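Local coordinates for protease Do-like 1, chloroplastic (PDB 3QO6) that acts as a thylakoid serine protease of the HtrA family that helps repair photosystem II during light exposure and probably degrades damaged proteins, at the interface of chains A and B and the interface of chains A and C. Sequence-based numbering; all coordinates share one arbitrary frame. Chains: chain A/B/C, Protease Do-like 1, chloroplastic.

Contact 1: the interface of chains A and B. Residues chain A 120, 129, 186-188, 190; chain B 10, 12, 16.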
# COMPACT_ATOMS: atom_id res chain seq x y z
N GLY A 120 -43.08 12.28 -12.27
CA GLY A 120 -42.97 12.39 -13.72
C GLY A 120 -43.03 11.06 -14.48
O GLY A 120 -43.48 10.03 -13.94
N GLN A 129 -31.46 16.30 -22.28
CA GLN A 129 -32.29 17.20 -21.49
C GLN A 129 -31.68 17.45 -20.10
O GLN A 129 -30.87 16.67 -19.61
CB GLN A 129 -33.74 16.70 -21.42
CG GLN A 129 -34.07 15.60 -20.49
CD GLN A 129 -35.53 15.12 -20.66
OE1 GLN A 129 -35.81 14.21 -21.44
NE2 GLN A 129 -36.46 15.76 -19.93
N ASP A 186 -36.68 16.31 -13.76
CA ASP A 186 -36.51 16.89 -15.10
C ASP A 186 -36.80 18.40 -15.03
O ASP A 186 -37.09 18.94 -13.95
CB ASP A 186 -37.42 16.19 -16.11
CG ASP A 186 -38.89 16.38 -15.83
OD1 ASP A 186 -39.70 15.83 -16.60
OD2 ASP A 186 -39.25 17.08 -14.86
N SER A 187 -36.72 19.10 -16.16
CA SER A 187 -36.94 20.54 -16.14
C SER A 187 -38.35 20.96 -15.74
O SER A 187 -38.59 22.13 -15.42
CB SER A 187 -36.57 21.16 -17.49
OG SER A 187 -37.39 20.63 -18.52
N SER A 188 -39.29 20.01 -15.76
CA SER A 188 -40.68 20.28 -15.38
C SER A 188 -40.86 20.13 -13.87
O SER A 188 -41.98 20.14 -13.36
CB SER A 188 -41.65 19.30 -16.05
OG SER A 188 -41.42 19.22 -17.43
N THR A 190 -40.33 17.49 -12.04
CA THR A 190 -40.98 16.26 -11.68
C THR A 190 -39.97 15.13 -11.50
O THR A 190 -38.87 15.17 -12.05
CB THR A 190 -42.05 15.88 -12.75
OG1 THR A 190 -41.49 15.05 -13.77
CG2 THR A 190 -42.57 17.13 -13.42
N LYS B 10 -42.97 16.14 -22.67
CA LYS B 10 -43.34 17.41 -22.05
C LYS B 10 -42.61 18.50 -22.84
O LYS B 10 -41.65 18.23 -23.57
CB LYS B 10 -42.88 17.46 -20.58
CG LYS B 10 -43.41 16.33 -19.72
CD LYS B 10 -42.95 16.49 -18.29
CE LYS B 10 -43.61 15.47 -17.38
NZ LYS B 10 -43.10 15.60 -15.98
N LEU B 12 -39.96 20.87 -23.49
CA LEU B 12 -38.61 21.14 -22.98
C LEU B 12 -38.24 22.58 -23.29
O LEU B 12 -38.72 23.16 -24.27
CB LEU B 12 -37.60 20.23 -23.66
CG LEU B 12 -37.84 18.75 -23.44
CD1 LEU B 12 -36.68 17.99 -24.01
CD2 LEU B 12 -38.00 18.47 -21.96
N GLU B 16 -32.17 23.15 -23.46
CA GLU B 16 -32.06 21.70 -23.42
C GLU B 16 -32.50 21.09 -24.74
O GLU B 16 -31.93 20.10 -25.21
CB GLU B 16 -32.86 21.11 -22.25
CG GLU B 16 -34.35 21.44 -22.24
CD GLU B 16 -35.07 20.83 -21.04
OE1 GLU B 16 -36.17 21.34 -20.67
OE2 GLU B 16 -34.55 19.85 -20.47
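Two polar tips of the chain B N-terminal segment are received by the loop around A:Ser187. The carboxylate of B:Glu16 accepts a hydrogen bond through OE1, on its syn lone pair, from the hydroxyl OG of A:Ser187 at 2.6 Å. A:Ser187 OG (chi1 62°) and B:Glu16 CG (chi1 58°) each sit between their backbone N and carbonyl carbon, the glutamate then running extended. The other oxygen, OE2, lies 3.4 Å from A:Gln129 CB. An alanine in place of B:Glu16 would remove the carboxylate and would probably leave the A:Ser187 hydroxyl without this partner and loosen the seat of the helix on chain A. B:Lys10, extended beyond CG, meets A:Thr190 tip to tip, its ammonium NZ hydrogen-bonding to the hydroxyl OG1 at 2.8 Å. The same NZ forms a long, weak salt bridge with A:Asp186 OD1 at 3.5 Å, the two side chains crossing at about a right angle. A:Ser188 lies along the lysine stem, its hydroxyl OG 3.2 Å from CD. B:Leu12 crosses A:Gln129 almost perpendicularly.

Through its other oxygen, A:Asp186 also positions a first-shell partner: OD2 accepts the backbone N of A:Thr190 at 3.0 Å and its OG1 at 3.2 Å, both from above the carboxylate plane.

The loop of A:Asp186 to A:Thr190 joins strands 183-185 and 191-198 of the protease domain, with A:Gln129 just before strand 130-135; B:Lys10 and B:Leu12 precede helix 14-26, and B:Glu16 lies in its first turn.

Contact 2: the interface of chains A and B. Residues chain A 154, 170, 199, 208, 210; chain B 138, 140-143.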
# COMPACT_ATOMS: atom_id res chain seq x y z
N ARG A 154 -29.58 2.29 -19.59
CA ARG A 154 -28.35 1.63 -19.20
C ARG A 154 -28.66 0.45 -18.28
O ARG A 154 -29.71 0.40 -17.63
CB ARG A 154 -27.43 2.63 -18.51
CG ARG A 154 -26.32 3.16 -19.42
CD ARG A 154 -26.84 4.17 -20.39
NE ARG A 154 -26.18 4.11 -21.70
CZ ARG A 154 -25.17 4.87 -22.09
NH1 ARG A 154 -24.67 5.76 -21.27
NH2 ARG A 154 -24.70 4.79 -23.31
N GLN A 170 -28.57 7.57 -16.96
CA GLN A 170 -27.18 7.98 -16.67
C GLN A 170 -27.12 9.51 -16.73
O GLN A 170 -27.73 10.12 -17.61
CB GLN A 170 -26.19 7.38 -17.72
CG GLN A 170 -24.72 7.72 -17.49
CD GLN A 170 -23.81 7.28 -18.65
OE1 GLN A 170 -24.03 6.24 -19.22
NE2 GLN A 170 -22.79 8.07 -18.98
N TYR A 199 -20.07 5.29 -11.20
CA TYR A 199 -18.89 4.59 -11.68
C TYR A 199 -17.77 5.57 -11.31
O TYR A 199 -17.82 6.74 -11.68
CB TYR A 199 -18.93 4.39 -13.20
CG TYR A 199 -19.61 3.13 -13.65
CD1 TYR A 199 -20.02 2.16 -12.72
CD2 TYR A 199 -19.87 2.89 -15.01
CE1 TYR A 199 -20.67 0.98 -13.14
CE2 TYR A 199 -20.52 1.72 -15.44
CZ TYR A 199 -20.92 0.77 -14.49
OH TYR A 199 -21.53 -0.38 -14.90
N VAL A 208 -20.28 10.13 -13.98
CA VAL A 208 -21.28 9.17 -14.43
C VAL A 208 -22.04 8.50 -13.28
O VAL A 208 -21.57 7.60 -12.57
CB VAL A 208 -20.70 8.17 -15.54
CG1 VAL A 208 -19.26 8.47 -15.78
CG2 VAL A 208 -21.01 6.71 -15.24
N PHE A 210 -25.89 6.98 -11.95
CA PHE A 210 -27.06 6.29 -12.41
C PHE A 210 -28.21 6.42 -11.44
O PHE A 210 -28.01 6.44 -10.24
CB PHE A 210 -26.75 4.81 -12.58
CG PHE A 210 -25.50 4.56 -13.34
CD1 PHE A 210 -24.32 4.26 -12.68
CD2 PHE A 210 -25.50 4.58 -14.72
CE1 PHE A 210 -23.15 3.97 -13.40
CE2 PHE A 210 -24.33 4.29 -15.45
CZ PHE A 210 -23.16 3.98 -14.78
N PHE B 138 -16.10 4.07 -19.57
CA PHE B 138 -16.55 2.88 -18.86
C PHE B 138 -17.47 1.99 -19.68
O PHE B 138 -18.31 1.29 -19.12
CB PHE B 138 -17.27 3.29 -17.57
CG PHE B 138 -16.50 4.26 -16.73
CD1 PHE B 138 -17.07 5.46 -16.32
CD2 PHE B 138 -15.18 3.99 -16.39
CE1 PHE B 138 -16.34 6.39 -15.58
CE2 PHE B 138 -14.43 4.92 -15.64
CZ PHE B 138 -15.02 6.12 -15.24
N LEU B 140 -19.98 2.83 -21.51
CA LEU B 140 -21.34 3.34 -21.66
C LEU B 140 -21.41 3.98 -23.05
O LEU B 140 -20.95 5.08 -23.28
CB LEU B 140 -21.63 4.33 -20.53
CG LEU B 140 -21.58 3.66 -19.15
CD1 LEU B 140 -21.40 4.69 -18.05
CD2 LEU B 140 -22.87 2.86 -18.93
N ASP B 141 -21.98 3.23 -23.97
CA ASP B 141 -22.12 3.58 -25.39
C ASP B 141 -22.70 4.96 -25.74
O ASP B 141 -23.84 5.26 -25.41
CB ASP B 141 -22.95 2.48 -26.08
CG ASP B 141 -22.96 2.59 -27.61
OD1 ASP B 141 -21.93 2.27 -28.26
OD2 ASP B 141 -24.02 2.98 -28.16
N HIS B 142 -21.92 5.80 -26.43
CA HIS B 142 -22.42 7.10 -26.88
C HIS B 142 -22.92 8.02 -25.76
O HIS B 142 -24.00 8.61 -25.85
CB HIS B 142 -23.55 6.91 -27.93
CG HIS B 142 -23.07 6.41 -29.27
ND1 HIS B 142 -23.44 7.01 -30.46
CD2 HIS B 142 -22.23 5.40 -29.60
CE1 HIS B 142 -22.85 6.39 -31.46
NE2 HIS B 142 -22.11 5.41 -30.97
N THR B 143 -22.13 8.12 -24.71
CA THR B 143 -22.48 8.97 -23.59
C THR B 143 -22.28 10.43 -23.95
O THR B 143 -21.28 10.82 -24.56
CB THR B 143 -21.59 8.66 -22.41
OG1 THR B 143 -21.96 7.40 -21.86
CG2 THR B 143 -21.70 9.76 -21.35
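The 3-10 helix 137-139 of chain B and the loop running from it to strand 143-151 pack against chain A strands 154-156, 168-171 and 209-213 and against the loop carrying A:Tyr199 and A:Val208. B:Leu140 is the wedge. Its CG is anti to the carbonyl carbon (chi1 -63°), and CD1 meets A:Val208 CG2 tip to tip at 3.5 Å, with A:Phe210 CZ also at hand at 3.8 Å. The other methyl, CD2, rests 3.5 Å from A:Arg154 CG, where the bent arginine crosses obliquely.

B:Phe138 and A:Tyr199 slide past each other in opposite directions, A:Tyr199 CD2 lying 3.7 Å from B:Phe138 CB. A:Val208 CG1 approaches the phenylalanine ring at its edge, 3.6 Å from CE1. Behind them A:Phe210 places CE1 over the centre of the tyrosine ring, backing the surface against which B:Phe138 packs.

Three hydrogen bonds grip the hydroxyl OG1 of B:Thr143. A:Arg154 NH1 donates at 3.2 Å, almost straight (167°) and in the guanidinium plane, and A:Gln170 NE2 at 3.1 Å from somewhat out of its amide plane. OG1 in turn donates to B:Leu140 O at 2.9 Å, from above the carbonyl plane, tying the loop that presents the leucine to the threonine.

In the fold, the chain B loop 140-142, between 3-10 helix 137-139 and strand 143-151, packs on the protease domain of chain A.

Contact 3: the interface of chains A and C. Residues chain A 318-319, 321-323; chain C 277, 279.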
# COMPACT_ATOMS: atom_id res chain seq x y z
N LEU A 318 -29.91 -27.28 -24.58
CA LEU A 318 -29.01 -28.06 -25.40
C LEU A 318 -28.44 -29.19 -24.56
O LEU A 318 -28.06 -28.97 -23.41
CB LEU A 318 -27.86 -27.18 -25.91
CG LEU A 318 -26.60 -27.92 -26.37
CD1 LEU A 318 -26.96 -28.94 -27.43
CD2 LEU A 318 -25.57 -26.93 -26.91
N ARG A 319 -28.42 -30.41 -25.11
CA ARG A 319 -27.86 -31.52 -24.36
C ARG A 319 -27.13 -32.58 -25.19
O ARG A 319 -25.91 -32.67 -25.14
CB ARG A 319 -28.91 -32.20 -23.45
CG ARG A 319 -30.38 -31.88 -23.68
CD ARG A 319 -31.20 -32.41 -22.48
NE ARG A 319 -32.65 -32.25 -22.62
CZ ARG A 319 -33.52 -32.38 -21.62
NH1 ARG A 319 -33.10 -32.66 -20.40
NH2 ARG A 319 -34.83 -32.24 -21.83
N ASP A 321 -25.97 -33.15 -28.35
CA ASP A 321 -25.44 -32.76 -29.66
C ASP A 321 -26.58 -32.25 -30.52
O ASP A 321 -26.47 -32.17 -31.74
CB ASP A 321 -24.80 -33.96 -30.34
CG ASP A 321 -23.96 -34.78 -29.38
OD1 ASP A 321 -22.83 -34.35 -29.06
OD2 ASP A 321 -24.44 -35.86 -28.95
N HIS A 322 -27.68 -31.92 -29.85
CA HIS A 322 -28.90 -31.44 -30.49
C HIS A 322 -29.55 -30.41 -29.58
O HIS A 322 -29.32 -30.42 -28.36
CB HIS A 322 -29.89 -32.58 -30.66
CG HIS A 322 -30.44 -33.10 -29.35
ND1 HIS A 322 -29.78 -34.04 -28.59
CD2 HIS A 322 -31.58 -32.81 -28.69
CE1 HIS A 322 -30.50 -34.31 -27.51
NE2 HIS A 322 -31.59 -33.58 -27.55
N LYS A 323 -30.37 -29.55 -30.16
CA LYS A 323 -31.06 -28.56 -29.35
C LYS A 323 -32.43 -29.14 -29.00
O LYS A 323 -32.81 -30.19 -29.51
CB LYS A 323 -31.20 -27.23 -30.10
CG LYS A 323 -29.86 -26.52 -30.28
CD LYS A 323 -30.01 -25.07 -30.74
CE LYS A 323 -28.65 -24.40 -30.97
NZ LYS A 323 -27.77 -24.35 -29.76
N TYR C 277 -19.38 -26.73 -31.24
CA TYR C 277 -19.90 -25.59 -30.49
C TYR C 277 -18.75 -24.82 -29.84
O TYR C 277 -18.34 -23.76 -30.32
CB TYR C 277 -20.88 -26.06 -29.40
CG TYR C 277 -22.07 -26.85 -29.93
CD1 TYR C 277 -21.92 -28.16 -30.38
CD2 TYR C 277 -23.33 -26.25 -30.06
CE1 TYR C 277 -22.99 -28.87 -30.95
CE2 TYR C 277 -24.41 -26.95 -30.62
CZ TYR C 277 -24.23 -28.25 -31.06
OH TYR C 277 -25.29 -28.93 -31.64
N ARG C 279 -17.55 -26.49 -26.42
CA ARG C 279 -17.24 -27.28 -25.23
C ARG C 279 -15.95 -28.08 -25.36
O ARG C 279 -15.37 -28.22 -26.45
CB ARG C 279 -18.41 -28.20 -24.87
CG ARG C 279 -19.49 -28.29 -25.92
CD ARG C 279 -20.58 -29.24 -25.47
NE ARG C 279 -21.47 -29.60 -26.58
CZ ARG C 279 -22.54 -30.37 -26.45
NH1 ARG C 279 -22.87 -30.88 -25.27
NH2 ARG C 279 -23.28 -30.65 -27.51
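A tight turn of the chain A PDZ domain, between strands 312-318 and 323-329, receives a loop of the chain C PDZ domain that joins strands 273-274 and 280-281. C:Tyr277 and C:Arg279 reach out from that loop side by side. The tyrosine, with CG anti to the carbonyl carbon (chi1 -58°), meets A:Leu318 tip to tip, CE2 standing 3.9 Å from the leucine methyl CD2. A:Leu318 is turned to this ring with CG anti to its backbone N (chi1 160°). At the end of the ring the phenol OH forms a weak hydrogen bond, 3.4 Å long, to the backbone carbonyl O of A:Asp321.

C:Arg279 runs extended from CG to NE and brings the edge of its guanidinium up to the turn. The backbone O of A:Arg319 lies in the guanidinium plane, 3.5 Å from NH1. The backbone N of A:Asp321 is also at that edge, 3.8 Å from NH2. The A:Asp321 carboxylate crosses the arginine at about a right angle, its OD1 4.0 Å from NH2 and the two planes 40° apart; this is no salt bridge, but the opposite charges may attract. Recognition thus rests largely on backbone atoms of the turn, with weak polar contacts and the apolar touch of the tyrosine on the leucine.

The contact recurs with the chains exchanged about a two-fold axis, and it lies among PDZ domains, about 40 Å from the catalytic A:His71, where it probably links protomers of different trimers in the six-chain assembly.

Contact 4: the interface of chains A and B. Residues chain A 200-202, 205-208; chain B 138, 174, 176, 202-205.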
# COMPACT_ATOMS: atom_id res chain seq x y z
N SER A 200 -16.78 5.11 -10.56
CA SER A 200 -15.68 5.98 -10.18
C SER A 200 -14.53 5.23 -9.54
O SER A 200 -14.70 4.43 -8.63
CB SER A 200 -16.17 7.06 -9.22
OG SER A 200 -15.12 7.96 -8.94
N PRO A 201 -13.32 5.48 -10.02
CA PRO A 201 -12.20 4.76 -9.41
C PRO A 201 -11.86 5.41 -8.09
O PRO A 201 -11.21 4.81 -7.24
CB PRO A 201 -11.09 4.93 -10.44
CG PRO A 201 -11.35 6.32 -10.97
CD PRO A 201 -12.88 6.32 -11.14
N SER A 202 -12.33 6.64 -7.90
CA SER A 202 -12.03 7.38 -6.69
C SER A 202 -13.06 7.13 -5.63
O SER A 202 -12.80 7.31 -4.45
CB SER A 202 -11.99 8.89 -6.97
OG SER A 202 -13.30 9.45 -6.95
N SER A 205 -17.73 11.39 -7.18
CA SER A 205 -18.16 11.75 -8.49
C SER A 205 -17.14 12.04 -9.56
O SER A 205 -16.19 12.79 -9.37
CB SER A 205 -19.09 12.93 -8.38
OG SER A 205 -19.87 13.04 -9.54
N SER A 206 -17.33 11.41 -10.71
CA SER A 206 -16.49 11.70 -11.84
C SER A 206 -17.36 11.78 -13.07
O SER A 206 -16.97 11.39 -14.15
CB SER A 206 -15.34 10.69 -12.01
OG SER A 206 -15.73 9.40 -11.67
N GLY A 207 -18.57 12.29 -12.92
CA GLY A 207 -19.38 12.44 -14.10
C GLY A 207 -20.31 11.34 -14.56
O GLY A 207 -21.04 11.58 -15.54
N VAL A 208 -20.28 10.13 -13.98
CA VAL A 208 -21.28 9.17 -14.43
C VAL A 208 -22.04 8.50 -13.28
O VAL A 208 -21.57 7.60 -12.57
CB VAL A 208 -20.70 8.17 -15.54
CG1 VAL A 208 -19.26 8.47 -15.78
CG2 VAL A 208 -21.01 6.71 -15.24
N PHE B 138 -16.10 4.07 -19.57
CA PHE B 138 -16.55 2.88 -18.86
C PHE B 138 -17.47 1.99 -19.68
O PHE B 138 -18.31 1.29 -19.12
CB PHE B 138 -17.27 3.29 -17.57
CG PHE B 138 -16.50 4.26 -16.73
CD1 PHE B 138 -17.07 5.46 -16.32
CD2 PHE B 138 -15.18 3.99 -16.39
CE1 PHE B 138 -16.34 6.39 -15.58
CE2 PHE B 138 -14.43 4.92 -15.64
CZ PHE B 138 -15.02 6.12 -15.24
N ALA B 174 -17.47 16.41 -18.44
CA ALA B 174 -16.95 15.15 -17.91
C ALA B 174 -16.27 14.28 -18.99
O ALA B 174 -16.90 13.88 -19.99
CB ALA B 174 -18.09 14.38 -17.27
N ASN B 176 -14.00 10.81 -19.18
CA ASN B 176 -13.39 9.67 -18.47
C ASN B 176 -12.74 8.64 -19.40
O ASN B 176 -12.81 8.76 -20.62
CB ASN B 176 -14.43 8.91 -17.64
CG ASN B 176 -15.03 9.72 -16.56
OD1 ASN B 176 -16.14 10.23 -16.70
ND2 ASN B 176 -14.32 9.86 -15.46
N SER B 202 -6.96 10.89 -9.70
CA SER B 202 -7.68 9.64 -9.51
C SER B 202 -7.85 8.80 -10.77
O SER B 202 -8.03 7.58 -10.69
CB SER B 202 -9.07 9.91 -8.90
OG SER B 202 -9.98 10.50 -9.82
N GLY B 203 -7.78 9.44 -11.93
CA GLY B 203 -7.98 8.71 -13.17
C GLY B 203 -9.45 8.84 -13.53
O GLY B 203 -9.94 8.31 -14.51
N ALA B 204 -10.17 9.56 -12.70
CA ALA B 204 -11.56 9.78 -12.95
C ALA B 204 -11.65 11.24 -13.39
O ALA B 204 -10.74 12.03 -13.10
CB ALA B 204 -12.35 9.58 -11.66
N SER B 205 -12.73 11.61 -14.07
CA SER B 205 -12.89 12.99 -14.49
C SER B 205 -12.86 13.92 -13.27
O SER B 205 -13.54 13.71 -12.28
CB SER B 205 -14.20 13.19 -15.25
OG SER B 205 -14.24 14.51 -15.72
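Apolar packing dominates. The methyl CB of B:Ala204 fits between two residues of chain A, 3.3 Å from A:Pro201 CD on the pyrrolidine ring and 3.2 Å from A:Ser206 CB, so the fit there is tight. Equivalent serines also meet, A:Ser202 CB lying 3.6 Å from B:Ser202 CB. Further along, the methyl of B:Ala174 faces the CA of A:Gly207, and A:Val208 CG1, already against B:Phe138, comes near the B:Asn176 amide, the two side chains crossing obliquely.

Polar contact across the boundary is sparse. B:Asn176, its CG anti to the carbonyl carbon (chi1 -63°), turns its amide to the backbone O of A:Ser206. ND2 gives a weak hydrogen bond to that oxygen at 3.3 Å, while OD1 sits at 2.9 Å from it, a clash of two acceptors that may mean the amide is modelled turned over. An alanine in place of B:Asn176 would remove this amide and would probably cost the A:Ser206 carbonyl a donor.

Hydrogen bonds within each chain shape the loops. A:Ser200 OG bonds to A:Ser202 OG and to A:Ser206 OG, each at 3.1 Å, cross-linking the two arms of the chain A loop. In chain B the backbone N of B:Ala204 donates to B:Ser202 OG at 3.0 Å.

These loops link strands 191-198 and 209-213 in the protease domains, while B:Ala174 and B:Asn176 lie on the segment leading to the catalytic B:Ser180.

Contacts 1, 2 and 4 belong to one interface between the protease domains of chains A and B. Contacts 2 and 4 are neighbours, their centres about 11 Å apart, and share A:Val208 and B:Phe138; contact 1 lies about 20 Å from contact 2 and 26 Å from contact 4, where the N-terminal segment of chain B docks. That interface is not an exact two-fold, as suits the trimers of HtrA proteases. Contact 3, 36 to 50 Å from the others, is instead a symmetric PDZ contact with chain C. Together they probably combine trimer formation with pairing of trimers into the hexamer.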